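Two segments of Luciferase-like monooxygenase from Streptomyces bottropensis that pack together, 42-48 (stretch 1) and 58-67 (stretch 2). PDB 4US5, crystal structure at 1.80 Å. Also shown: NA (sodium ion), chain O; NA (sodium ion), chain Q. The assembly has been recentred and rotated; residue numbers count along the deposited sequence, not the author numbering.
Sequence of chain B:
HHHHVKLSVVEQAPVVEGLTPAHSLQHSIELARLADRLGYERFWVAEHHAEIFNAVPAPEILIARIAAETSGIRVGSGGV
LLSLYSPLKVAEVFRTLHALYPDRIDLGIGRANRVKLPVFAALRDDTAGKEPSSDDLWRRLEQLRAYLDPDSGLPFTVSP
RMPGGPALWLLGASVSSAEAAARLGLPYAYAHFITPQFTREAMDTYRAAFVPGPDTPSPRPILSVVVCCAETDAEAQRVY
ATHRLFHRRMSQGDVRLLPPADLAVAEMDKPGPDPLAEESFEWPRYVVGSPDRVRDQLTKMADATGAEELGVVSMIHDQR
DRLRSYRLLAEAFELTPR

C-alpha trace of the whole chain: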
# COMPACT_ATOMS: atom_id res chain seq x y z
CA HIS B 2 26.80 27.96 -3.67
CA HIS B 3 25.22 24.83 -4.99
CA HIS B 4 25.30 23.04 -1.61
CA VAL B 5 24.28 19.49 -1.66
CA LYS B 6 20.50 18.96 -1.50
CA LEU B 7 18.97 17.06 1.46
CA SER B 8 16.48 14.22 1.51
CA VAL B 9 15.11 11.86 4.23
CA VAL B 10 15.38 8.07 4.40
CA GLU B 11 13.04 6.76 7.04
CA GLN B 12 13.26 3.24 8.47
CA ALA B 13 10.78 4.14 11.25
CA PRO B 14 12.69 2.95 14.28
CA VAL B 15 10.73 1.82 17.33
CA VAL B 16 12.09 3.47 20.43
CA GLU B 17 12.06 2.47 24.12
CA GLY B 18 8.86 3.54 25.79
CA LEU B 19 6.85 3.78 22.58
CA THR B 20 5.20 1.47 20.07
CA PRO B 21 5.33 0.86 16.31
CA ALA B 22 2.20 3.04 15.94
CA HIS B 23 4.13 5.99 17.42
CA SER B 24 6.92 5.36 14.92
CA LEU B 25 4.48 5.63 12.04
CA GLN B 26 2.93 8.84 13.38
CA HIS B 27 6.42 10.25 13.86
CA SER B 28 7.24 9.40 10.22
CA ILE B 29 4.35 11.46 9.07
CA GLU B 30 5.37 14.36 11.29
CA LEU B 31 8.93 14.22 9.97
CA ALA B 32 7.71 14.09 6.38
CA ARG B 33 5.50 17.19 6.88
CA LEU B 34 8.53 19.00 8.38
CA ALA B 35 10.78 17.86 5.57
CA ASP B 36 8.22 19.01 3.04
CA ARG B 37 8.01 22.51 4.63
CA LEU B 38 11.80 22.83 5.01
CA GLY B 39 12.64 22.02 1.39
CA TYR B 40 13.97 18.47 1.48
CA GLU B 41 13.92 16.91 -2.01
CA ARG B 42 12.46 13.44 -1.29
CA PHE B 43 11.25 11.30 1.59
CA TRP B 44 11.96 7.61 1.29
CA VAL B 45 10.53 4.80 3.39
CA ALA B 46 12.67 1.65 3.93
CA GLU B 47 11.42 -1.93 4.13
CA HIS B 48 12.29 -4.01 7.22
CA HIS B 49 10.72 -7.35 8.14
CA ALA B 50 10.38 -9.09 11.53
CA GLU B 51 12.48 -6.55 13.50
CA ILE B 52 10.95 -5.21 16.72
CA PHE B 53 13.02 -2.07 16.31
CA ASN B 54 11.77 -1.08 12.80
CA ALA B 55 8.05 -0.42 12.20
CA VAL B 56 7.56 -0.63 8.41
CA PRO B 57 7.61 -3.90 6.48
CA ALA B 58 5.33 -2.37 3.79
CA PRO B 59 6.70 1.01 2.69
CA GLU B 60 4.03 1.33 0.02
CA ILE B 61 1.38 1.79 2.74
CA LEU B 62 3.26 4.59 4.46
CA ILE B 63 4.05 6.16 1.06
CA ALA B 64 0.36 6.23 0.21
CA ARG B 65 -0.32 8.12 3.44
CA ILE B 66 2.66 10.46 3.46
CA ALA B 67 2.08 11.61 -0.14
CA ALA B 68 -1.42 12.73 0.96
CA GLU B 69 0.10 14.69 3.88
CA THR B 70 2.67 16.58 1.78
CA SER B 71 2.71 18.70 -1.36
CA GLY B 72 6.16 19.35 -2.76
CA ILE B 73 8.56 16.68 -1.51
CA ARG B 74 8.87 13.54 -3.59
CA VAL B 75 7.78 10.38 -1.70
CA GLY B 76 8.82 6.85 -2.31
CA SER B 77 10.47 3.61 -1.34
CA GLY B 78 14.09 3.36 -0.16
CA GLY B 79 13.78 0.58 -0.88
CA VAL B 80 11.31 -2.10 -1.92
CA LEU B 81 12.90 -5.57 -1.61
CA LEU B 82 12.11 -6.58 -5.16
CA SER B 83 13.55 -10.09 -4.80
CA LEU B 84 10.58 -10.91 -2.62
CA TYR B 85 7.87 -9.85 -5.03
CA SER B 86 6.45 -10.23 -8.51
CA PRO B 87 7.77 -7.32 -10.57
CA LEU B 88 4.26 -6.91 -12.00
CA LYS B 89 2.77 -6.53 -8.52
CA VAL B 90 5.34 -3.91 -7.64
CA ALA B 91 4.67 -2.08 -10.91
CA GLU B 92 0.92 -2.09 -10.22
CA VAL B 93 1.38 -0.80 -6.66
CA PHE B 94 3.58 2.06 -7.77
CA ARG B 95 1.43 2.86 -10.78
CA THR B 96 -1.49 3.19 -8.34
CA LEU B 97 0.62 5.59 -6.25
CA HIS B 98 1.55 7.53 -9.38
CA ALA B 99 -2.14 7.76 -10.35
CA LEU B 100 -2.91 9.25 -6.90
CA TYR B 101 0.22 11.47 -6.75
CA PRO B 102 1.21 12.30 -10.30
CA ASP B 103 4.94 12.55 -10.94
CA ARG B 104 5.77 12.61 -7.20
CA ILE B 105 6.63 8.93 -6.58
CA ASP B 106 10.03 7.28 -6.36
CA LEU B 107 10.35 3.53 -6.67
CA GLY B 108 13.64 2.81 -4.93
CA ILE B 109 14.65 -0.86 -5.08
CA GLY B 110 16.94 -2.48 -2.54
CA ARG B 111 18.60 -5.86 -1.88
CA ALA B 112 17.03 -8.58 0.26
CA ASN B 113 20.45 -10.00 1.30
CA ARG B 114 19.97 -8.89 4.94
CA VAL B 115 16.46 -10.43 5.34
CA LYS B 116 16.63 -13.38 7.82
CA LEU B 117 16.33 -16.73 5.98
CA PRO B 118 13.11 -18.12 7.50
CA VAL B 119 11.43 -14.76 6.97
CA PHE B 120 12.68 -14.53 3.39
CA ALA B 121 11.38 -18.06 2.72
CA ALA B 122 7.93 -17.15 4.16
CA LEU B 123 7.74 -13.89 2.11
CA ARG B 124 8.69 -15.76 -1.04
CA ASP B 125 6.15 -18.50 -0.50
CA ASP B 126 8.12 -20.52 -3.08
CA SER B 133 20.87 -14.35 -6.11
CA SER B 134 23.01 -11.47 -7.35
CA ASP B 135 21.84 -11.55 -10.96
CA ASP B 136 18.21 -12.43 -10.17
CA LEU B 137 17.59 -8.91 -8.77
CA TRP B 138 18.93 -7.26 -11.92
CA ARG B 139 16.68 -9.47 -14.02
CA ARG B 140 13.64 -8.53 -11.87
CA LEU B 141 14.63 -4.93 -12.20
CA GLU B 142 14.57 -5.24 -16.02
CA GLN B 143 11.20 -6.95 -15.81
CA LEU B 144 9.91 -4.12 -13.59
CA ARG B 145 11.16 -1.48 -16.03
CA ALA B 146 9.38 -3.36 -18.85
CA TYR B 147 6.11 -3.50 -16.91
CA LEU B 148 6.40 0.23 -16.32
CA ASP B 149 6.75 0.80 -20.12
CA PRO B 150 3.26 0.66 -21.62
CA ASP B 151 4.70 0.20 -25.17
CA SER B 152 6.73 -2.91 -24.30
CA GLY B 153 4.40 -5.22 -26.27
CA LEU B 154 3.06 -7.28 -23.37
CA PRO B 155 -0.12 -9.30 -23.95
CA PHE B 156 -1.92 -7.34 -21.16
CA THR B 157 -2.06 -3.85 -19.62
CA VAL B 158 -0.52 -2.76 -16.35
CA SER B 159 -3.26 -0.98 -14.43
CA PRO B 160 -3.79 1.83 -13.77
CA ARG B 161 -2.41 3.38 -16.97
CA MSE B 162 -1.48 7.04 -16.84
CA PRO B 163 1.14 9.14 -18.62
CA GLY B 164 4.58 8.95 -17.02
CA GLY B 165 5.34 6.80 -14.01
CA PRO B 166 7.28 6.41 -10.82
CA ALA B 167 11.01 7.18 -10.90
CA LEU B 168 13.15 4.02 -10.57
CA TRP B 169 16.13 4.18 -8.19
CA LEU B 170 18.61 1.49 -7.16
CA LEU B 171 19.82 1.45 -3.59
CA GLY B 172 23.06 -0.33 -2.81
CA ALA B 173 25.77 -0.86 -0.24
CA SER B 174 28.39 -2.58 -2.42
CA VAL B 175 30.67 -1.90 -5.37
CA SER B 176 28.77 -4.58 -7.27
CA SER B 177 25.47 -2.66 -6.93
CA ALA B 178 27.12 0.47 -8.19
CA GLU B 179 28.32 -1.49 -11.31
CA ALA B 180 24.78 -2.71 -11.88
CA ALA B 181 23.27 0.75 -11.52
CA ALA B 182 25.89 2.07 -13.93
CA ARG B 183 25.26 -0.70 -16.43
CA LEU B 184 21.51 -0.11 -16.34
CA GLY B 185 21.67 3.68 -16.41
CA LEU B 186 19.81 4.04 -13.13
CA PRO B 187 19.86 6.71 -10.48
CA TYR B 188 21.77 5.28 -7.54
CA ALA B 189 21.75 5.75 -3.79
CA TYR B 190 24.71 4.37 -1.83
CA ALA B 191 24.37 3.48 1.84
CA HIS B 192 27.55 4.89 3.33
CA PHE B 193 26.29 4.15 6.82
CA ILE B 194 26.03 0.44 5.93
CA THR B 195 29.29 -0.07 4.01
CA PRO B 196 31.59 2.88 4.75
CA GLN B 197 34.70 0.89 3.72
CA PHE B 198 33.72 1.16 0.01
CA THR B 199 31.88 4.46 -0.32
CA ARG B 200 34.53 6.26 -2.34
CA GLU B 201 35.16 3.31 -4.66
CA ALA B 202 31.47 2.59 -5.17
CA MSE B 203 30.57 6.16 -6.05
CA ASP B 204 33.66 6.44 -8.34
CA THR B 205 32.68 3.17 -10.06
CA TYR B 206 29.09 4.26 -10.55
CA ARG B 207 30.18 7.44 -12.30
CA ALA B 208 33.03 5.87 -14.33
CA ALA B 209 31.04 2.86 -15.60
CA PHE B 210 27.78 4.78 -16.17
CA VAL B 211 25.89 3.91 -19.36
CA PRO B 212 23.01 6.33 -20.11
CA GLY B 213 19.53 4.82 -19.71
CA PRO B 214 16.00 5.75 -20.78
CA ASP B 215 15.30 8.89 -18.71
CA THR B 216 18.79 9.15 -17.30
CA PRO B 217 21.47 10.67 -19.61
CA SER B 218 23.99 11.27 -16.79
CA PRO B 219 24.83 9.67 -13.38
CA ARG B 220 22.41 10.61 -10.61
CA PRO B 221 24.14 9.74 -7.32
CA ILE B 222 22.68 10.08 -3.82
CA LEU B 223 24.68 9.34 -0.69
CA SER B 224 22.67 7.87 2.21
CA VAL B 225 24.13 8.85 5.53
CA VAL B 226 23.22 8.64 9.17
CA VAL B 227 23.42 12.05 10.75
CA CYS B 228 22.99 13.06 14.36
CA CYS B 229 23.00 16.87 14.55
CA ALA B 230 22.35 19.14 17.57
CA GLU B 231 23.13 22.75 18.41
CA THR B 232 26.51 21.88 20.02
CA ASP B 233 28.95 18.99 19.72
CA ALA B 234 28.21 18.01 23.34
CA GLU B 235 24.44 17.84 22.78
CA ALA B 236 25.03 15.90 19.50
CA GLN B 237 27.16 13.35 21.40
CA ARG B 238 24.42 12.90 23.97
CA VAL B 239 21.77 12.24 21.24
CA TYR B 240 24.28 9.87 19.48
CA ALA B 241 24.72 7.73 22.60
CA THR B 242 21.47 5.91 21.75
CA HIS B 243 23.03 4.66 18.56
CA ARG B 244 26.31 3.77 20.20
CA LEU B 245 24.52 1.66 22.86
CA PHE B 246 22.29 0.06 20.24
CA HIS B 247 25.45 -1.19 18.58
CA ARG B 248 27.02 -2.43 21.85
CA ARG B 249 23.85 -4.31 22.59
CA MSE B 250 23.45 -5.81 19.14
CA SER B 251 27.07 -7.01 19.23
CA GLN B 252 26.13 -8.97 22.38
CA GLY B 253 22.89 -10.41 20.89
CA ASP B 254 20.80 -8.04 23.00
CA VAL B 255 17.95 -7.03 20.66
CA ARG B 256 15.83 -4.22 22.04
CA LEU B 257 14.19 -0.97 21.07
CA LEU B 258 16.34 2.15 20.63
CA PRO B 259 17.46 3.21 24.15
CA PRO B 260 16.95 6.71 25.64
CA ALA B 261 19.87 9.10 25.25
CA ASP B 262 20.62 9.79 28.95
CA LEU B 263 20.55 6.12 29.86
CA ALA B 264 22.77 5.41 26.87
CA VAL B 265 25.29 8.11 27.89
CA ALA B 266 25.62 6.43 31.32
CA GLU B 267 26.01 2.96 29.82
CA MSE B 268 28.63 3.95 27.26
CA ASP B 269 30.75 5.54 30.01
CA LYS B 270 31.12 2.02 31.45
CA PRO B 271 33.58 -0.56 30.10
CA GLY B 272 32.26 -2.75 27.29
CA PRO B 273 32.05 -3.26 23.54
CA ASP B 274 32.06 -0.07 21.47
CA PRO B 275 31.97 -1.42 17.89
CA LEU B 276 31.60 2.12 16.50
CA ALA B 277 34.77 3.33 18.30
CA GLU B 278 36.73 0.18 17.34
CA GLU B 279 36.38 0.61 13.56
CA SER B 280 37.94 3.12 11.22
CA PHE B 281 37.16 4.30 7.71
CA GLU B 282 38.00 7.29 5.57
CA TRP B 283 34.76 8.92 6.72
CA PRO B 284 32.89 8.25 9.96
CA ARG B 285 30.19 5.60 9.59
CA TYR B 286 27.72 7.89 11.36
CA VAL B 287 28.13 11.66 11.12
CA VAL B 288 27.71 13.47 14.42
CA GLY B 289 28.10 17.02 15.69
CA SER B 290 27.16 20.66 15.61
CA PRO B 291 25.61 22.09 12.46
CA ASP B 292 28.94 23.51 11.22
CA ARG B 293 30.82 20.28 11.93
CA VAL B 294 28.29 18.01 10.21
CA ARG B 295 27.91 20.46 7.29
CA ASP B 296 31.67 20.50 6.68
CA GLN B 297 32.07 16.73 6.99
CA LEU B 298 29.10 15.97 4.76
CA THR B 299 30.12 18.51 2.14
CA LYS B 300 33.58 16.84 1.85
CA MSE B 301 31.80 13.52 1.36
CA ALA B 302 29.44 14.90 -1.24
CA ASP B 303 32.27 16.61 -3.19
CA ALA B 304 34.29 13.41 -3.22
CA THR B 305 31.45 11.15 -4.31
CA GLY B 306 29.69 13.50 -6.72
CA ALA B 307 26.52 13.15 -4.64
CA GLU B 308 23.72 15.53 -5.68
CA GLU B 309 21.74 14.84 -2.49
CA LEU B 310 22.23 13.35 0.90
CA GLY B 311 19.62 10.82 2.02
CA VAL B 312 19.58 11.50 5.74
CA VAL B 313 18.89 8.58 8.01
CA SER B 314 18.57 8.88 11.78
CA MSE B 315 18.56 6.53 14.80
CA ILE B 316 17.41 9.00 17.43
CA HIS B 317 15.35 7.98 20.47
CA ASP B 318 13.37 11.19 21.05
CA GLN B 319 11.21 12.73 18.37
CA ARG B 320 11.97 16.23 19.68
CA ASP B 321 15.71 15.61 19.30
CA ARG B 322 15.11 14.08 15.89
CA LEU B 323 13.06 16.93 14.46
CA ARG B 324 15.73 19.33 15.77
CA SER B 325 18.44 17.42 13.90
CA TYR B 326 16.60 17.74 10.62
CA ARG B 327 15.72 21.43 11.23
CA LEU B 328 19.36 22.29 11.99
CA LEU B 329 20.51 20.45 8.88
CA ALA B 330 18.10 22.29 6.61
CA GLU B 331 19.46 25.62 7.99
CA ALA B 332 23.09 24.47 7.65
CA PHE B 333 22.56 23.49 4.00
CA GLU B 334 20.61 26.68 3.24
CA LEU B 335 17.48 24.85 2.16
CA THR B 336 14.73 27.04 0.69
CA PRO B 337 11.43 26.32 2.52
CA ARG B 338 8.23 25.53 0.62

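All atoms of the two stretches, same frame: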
# COMPACT_ATOMS: atom_id res chain seq x y z
N ARG B 42 13.26 14.68 -1.29
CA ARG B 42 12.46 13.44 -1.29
C ARG B 42 12.45 12.82 0.10
O ARG B 42 13.34 13.06 0.92
CB ARG B 42 12.93 12.42 -2.33
CG ARG B 42 14.29 11.75 -2.06
CD ARG B 42 14.89 11.14 -3.31
NE ARG B 42 15.42 12.15 -4.24
CZ ARG B 42 15.04 12.30 -5.52
NH1 ARG B 42 14.08 11.55 -6.06
NH2 ARG B 42 15.63 13.22 -6.27
N PHE B 43 11.44 12.00 0.33
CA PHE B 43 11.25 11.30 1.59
C PHE B 43 11.07 9.84 1.21
O PHE B 43 10.08 9.48 0.56
CB PHE B 43 10.01 11.83 2.30
CG PHE B 43 9.84 11.29 3.71
CD1 PHE B 43 9.29 10.03 3.93
CD2 PHE B 43 10.26 12.02 4.79
CE1 PHE B 43 9.15 9.55 5.20
CE2 PHE B 43 10.10 11.55 6.07
CZ PHE B 43 9.54 10.31 6.27
N TRP B 44 12.04 9.01 1.58
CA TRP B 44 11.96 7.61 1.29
C TRP B 44 11.63 6.80 2.51
O TRP B 44 12.12 7.09 3.61
CB TRP B 44 13.29 7.13 0.71
CG TRP B 44 13.51 7.46 -0.70
CD1 TRP B 44 12.65 8.10 -1.56
CD2 TRP B 44 14.70 7.23 -1.44
NE1 TRP B 44 13.22 8.22 -2.79
CE2 TRP B 44 14.48 7.68 -2.76
CE3 TRP B 44 15.93 6.65 -1.12
CZ2 TRP B 44 15.45 7.63 -3.75
CZ3 TRP B 44 16.91 6.58 -2.12
CH2 TRP B 44 16.65 7.04 -3.42
N VAL B 45 10.88 5.72 2.32
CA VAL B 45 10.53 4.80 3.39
C VAL B 45 11.19 3.44 3.10
O VAL B 45 10.99 2.89 2.00
CB VAL B 45 9.01 4.62 3.50
CG1 VAL B 45 8.63 3.67 4.65
CG2 VAL B 45 8.32 5.96 3.69
N ALA B 46 11.92 2.90 4.08
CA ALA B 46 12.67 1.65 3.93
C ALA B 46 11.78 0.46 4.31
O ALA B 46 10.74 0.62 4.93
CB ALA B 46 13.93 1.69 4.76
N GLU B 47 12.15 -0.72 3.85
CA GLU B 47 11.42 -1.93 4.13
C GLU B 47 12.23 -2.78 5.07
O GLU B 47 13.36 -3.18 4.73
CB GLU B 47 11.19 -2.67 2.82
CG GLU B 47 10.51 -4.00 2.95
CD GLU B 47 10.02 -4.58 1.63
OE1 GLU B 47 9.84 -3.81 0.64
OE2 GLU B 47 9.78 -5.80 1.57
N HIS B 48 11.66 -3.10 6.22
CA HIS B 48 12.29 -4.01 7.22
C HIS B 48 11.27 -4.99 7.73
O HIS B 48 10.19 -4.59 8.20
CB HIS B 48 12.87 -3.22 8.37
CG HIS B 48 14.10 -2.46 7.99
ND1 HIS B 48 14.08 -1.14 7.61
CD2 HIS B 48 15.38 -2.88 7.85
CE1 HIS B 48 15.30 -0.76 7.26
NE2 HIS B 48 16.11 -1.80 7.40
N ALA B 58 6.09 -2.66 5.01
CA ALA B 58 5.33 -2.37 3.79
C ALA B 58 5.38 -0.87 3.47
O ALA B 58 4.46 -0.12 3.78
CB ALA B 58 3.89 -2.83 3.91
N PRO B 59 6.52 -0.42 2.93
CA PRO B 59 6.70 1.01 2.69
C PRO B 59 5.62 1.60 1.85
O PRO B 59 5.25 2.77 2.05
CB PRO B 59 8.08 1.08 1.99
CG PRO B 59 8.37 -0.30 1.51
CD PRO B 59 7.69 -1.21 2.51
N GLU B 60 5.07 0.84 0.92
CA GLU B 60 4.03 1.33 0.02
C GLU B 60 2.81 1.88 0.75
O GLU B 60 2.15 2.83 0.30
CB GLU B 60 3.64 0.25 -0.99
CG GLU B 60 2.96 -0.99 -0.41
CD GLU B 60 3.91 -2.08 0.08
OE1 GLU B 60 5.10 -1.82 0.35
OE2 GLU B 60 3.44 -3.24 0.19
N ILE B 61 2.53 1.32 1.92
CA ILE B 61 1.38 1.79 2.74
C ILE B 61 1.68 3.14 3.36
O ILE B 61 0.85 4.08 3.29
CB ILE B 61 1.03 0.77 3.86
CG1 ILE B 61 0.61 -0.58 3.24
CG2 ILE B 61 -0.05 1.35 4.77
CD1 ILE B 61 -0.58 -0.50 2.31
N LEU B 62 2.88 3.30 3.91
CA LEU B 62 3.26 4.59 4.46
C LEU B 62 3.46 5.67 3.37
O LEU B 62 3.13 6.82 3.57
CB LEU B 62 4.53 4.44 5.33
CG LEU B 62 4.81 5.55 6.33
CD1 LEU B 62 3.68 5.79 7.29
CD2 LEU B 62 6.11 5.34 7.10
N ILE B 63 3.96 5.27 2.19
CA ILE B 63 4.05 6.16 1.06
C ILE B 63 2.68 6.70 0.67
O ILE B 63 2.49 7.92 0.46
CB ILE B 63 4.75 5.48 -0.14
CG1 ILE B 63 6.20 5.17 0.23
CG2 ILE B 63 4.67 6.36 -1.37
CD1 ILE B 63 6.78 4.08 -0.61
N ALA B 64 1.71 5.83 0.59
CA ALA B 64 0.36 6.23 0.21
C ALA B 64 -0.19 7.29 1.17
O ALA B 64 -0.89 8.23 0.75
CB ALA B 64 -0.54 5.00 0.21
N ARG B 65 0.12 7.15 2.44
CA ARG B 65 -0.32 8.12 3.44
C ARG B 65 0.48 9.41 3.38
O ARG B 65 -0.08 10.50 3.37
CB ARG B 65 -0.25 7.52 4.82
CG ARG B 65 -0.54 8.50 5.97
CD ARG B 65 -1.92 9.14 5.84
NE ARG B 65 -2.17 9.98 6.99
CZ ARG B 65 -2.41 9.56 8.23
NH1 ARG B 65 -2.58 8.28 8.49
NH2 ARG B 65 -2.50 10.44 9.23
N ILE B 66 1.80 9.28 3.38
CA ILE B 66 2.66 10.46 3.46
C ILE B 66 2.53 11.37 2.24
O ILE B 66 2.58 12.58 2.39
CB ILE B 66 4.14 10.07 3.71
CG1 ILE B 66 4.27 9.58 5.17
CG2 ILE B 66 5.08 11.23 3.37
CD1 ILE B 66 5.61 9.03 5.54
N ALA B 67 2.31 10.79 1.06
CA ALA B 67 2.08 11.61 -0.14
C ALA B 67 0.81 12.44 -0.03
O ALA B 67 0.73 13.55 -0.58
CB ALA B 67 2.06 10.77 -1.37
NA NA O . 7.05 -3.86 -0.15
NA NA Q . 10.14 -4.96 11.10
O HOH W 1 6.07 -4.78 -2.61

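No hydrogen bond crosses between these two stretches; the one polar link is a sodium ion (chain O) that two carboxylates share. Glu47 OE1 and Glu60 OE1 each lie 2.9 Å from NA, and the oxygen of water 1 sits 2.8 Å from it. The cation lets two acidic side chains, one from each stretch, converge on a single site. Glu47 reaches it in an extended conformation (chi1 and chi2 both t), whereas Glu60, whose CA-to-CB bond points away from stretch 1, bends back through chi1 p and chi2 m, so that its end comes nearer.

Most of the rest is apolar packing of strand 42-45 and the loop just after it against a helix that begins at Pro59. Their axes run roughly antiparallel, at 149°, and approach to 8.6 Å. The contact covers 351 Å², both sides summed, and the residues that make it are buried. The strand's alternation sorts its residues: Phe43 and Val45 point toward the helix, while Trp44 points away. The helix answers with Pro59, Leu62 and Ile66, spaced by three and then four residues so that they recur along one side, all with CA-to-CB bonds directed toward the strand.

Val45 is the hub, with the largest area covered by the other stretch. Val45 CG1 lies 3.8 Å from Pro59 CB; Leu62 CD2 sits near both methyls, 3.9 Å from Val45 CG1 and 4.1 Å from Val45 CG2; and Val45 CG2 lies 4.1 Å from Ile63 CG1 and 4.5 Å from Ile66 CD1. Ile63 starts sideways, but its end swings nearer. A beta-branched residue suits this place: it favours strand geometry and offers two methyls close to the backbone.

The tightest backbone approach is at Pro59: Pro59 CA is 5.4 Å from Val45 CA. Val45 O comes within 3.4 Å of Pro59 CB, and Glu47 CB packs 3.8 Å from Pro59 CD. Proline fits the first turn because its missing amide hydrogen costs no helical bond there, and its compact ring fills the narrow gap. Ala58 occupies the N-cap position, and Ala58 O accepts from Ile61 N at 3.0 Å.

Farther along, the gap widens: the CA atoms of Phe43 and Ile66 stand 8.8 Å apart, and longer side chains span it. Phe43, chi1 t, brings CE1 to 3.6 Å from Ile66 CD1, which meets the ring obliquely. The rule is legible: small or compact residues where the backbones are close, aromatic against isoleucine where they diverge.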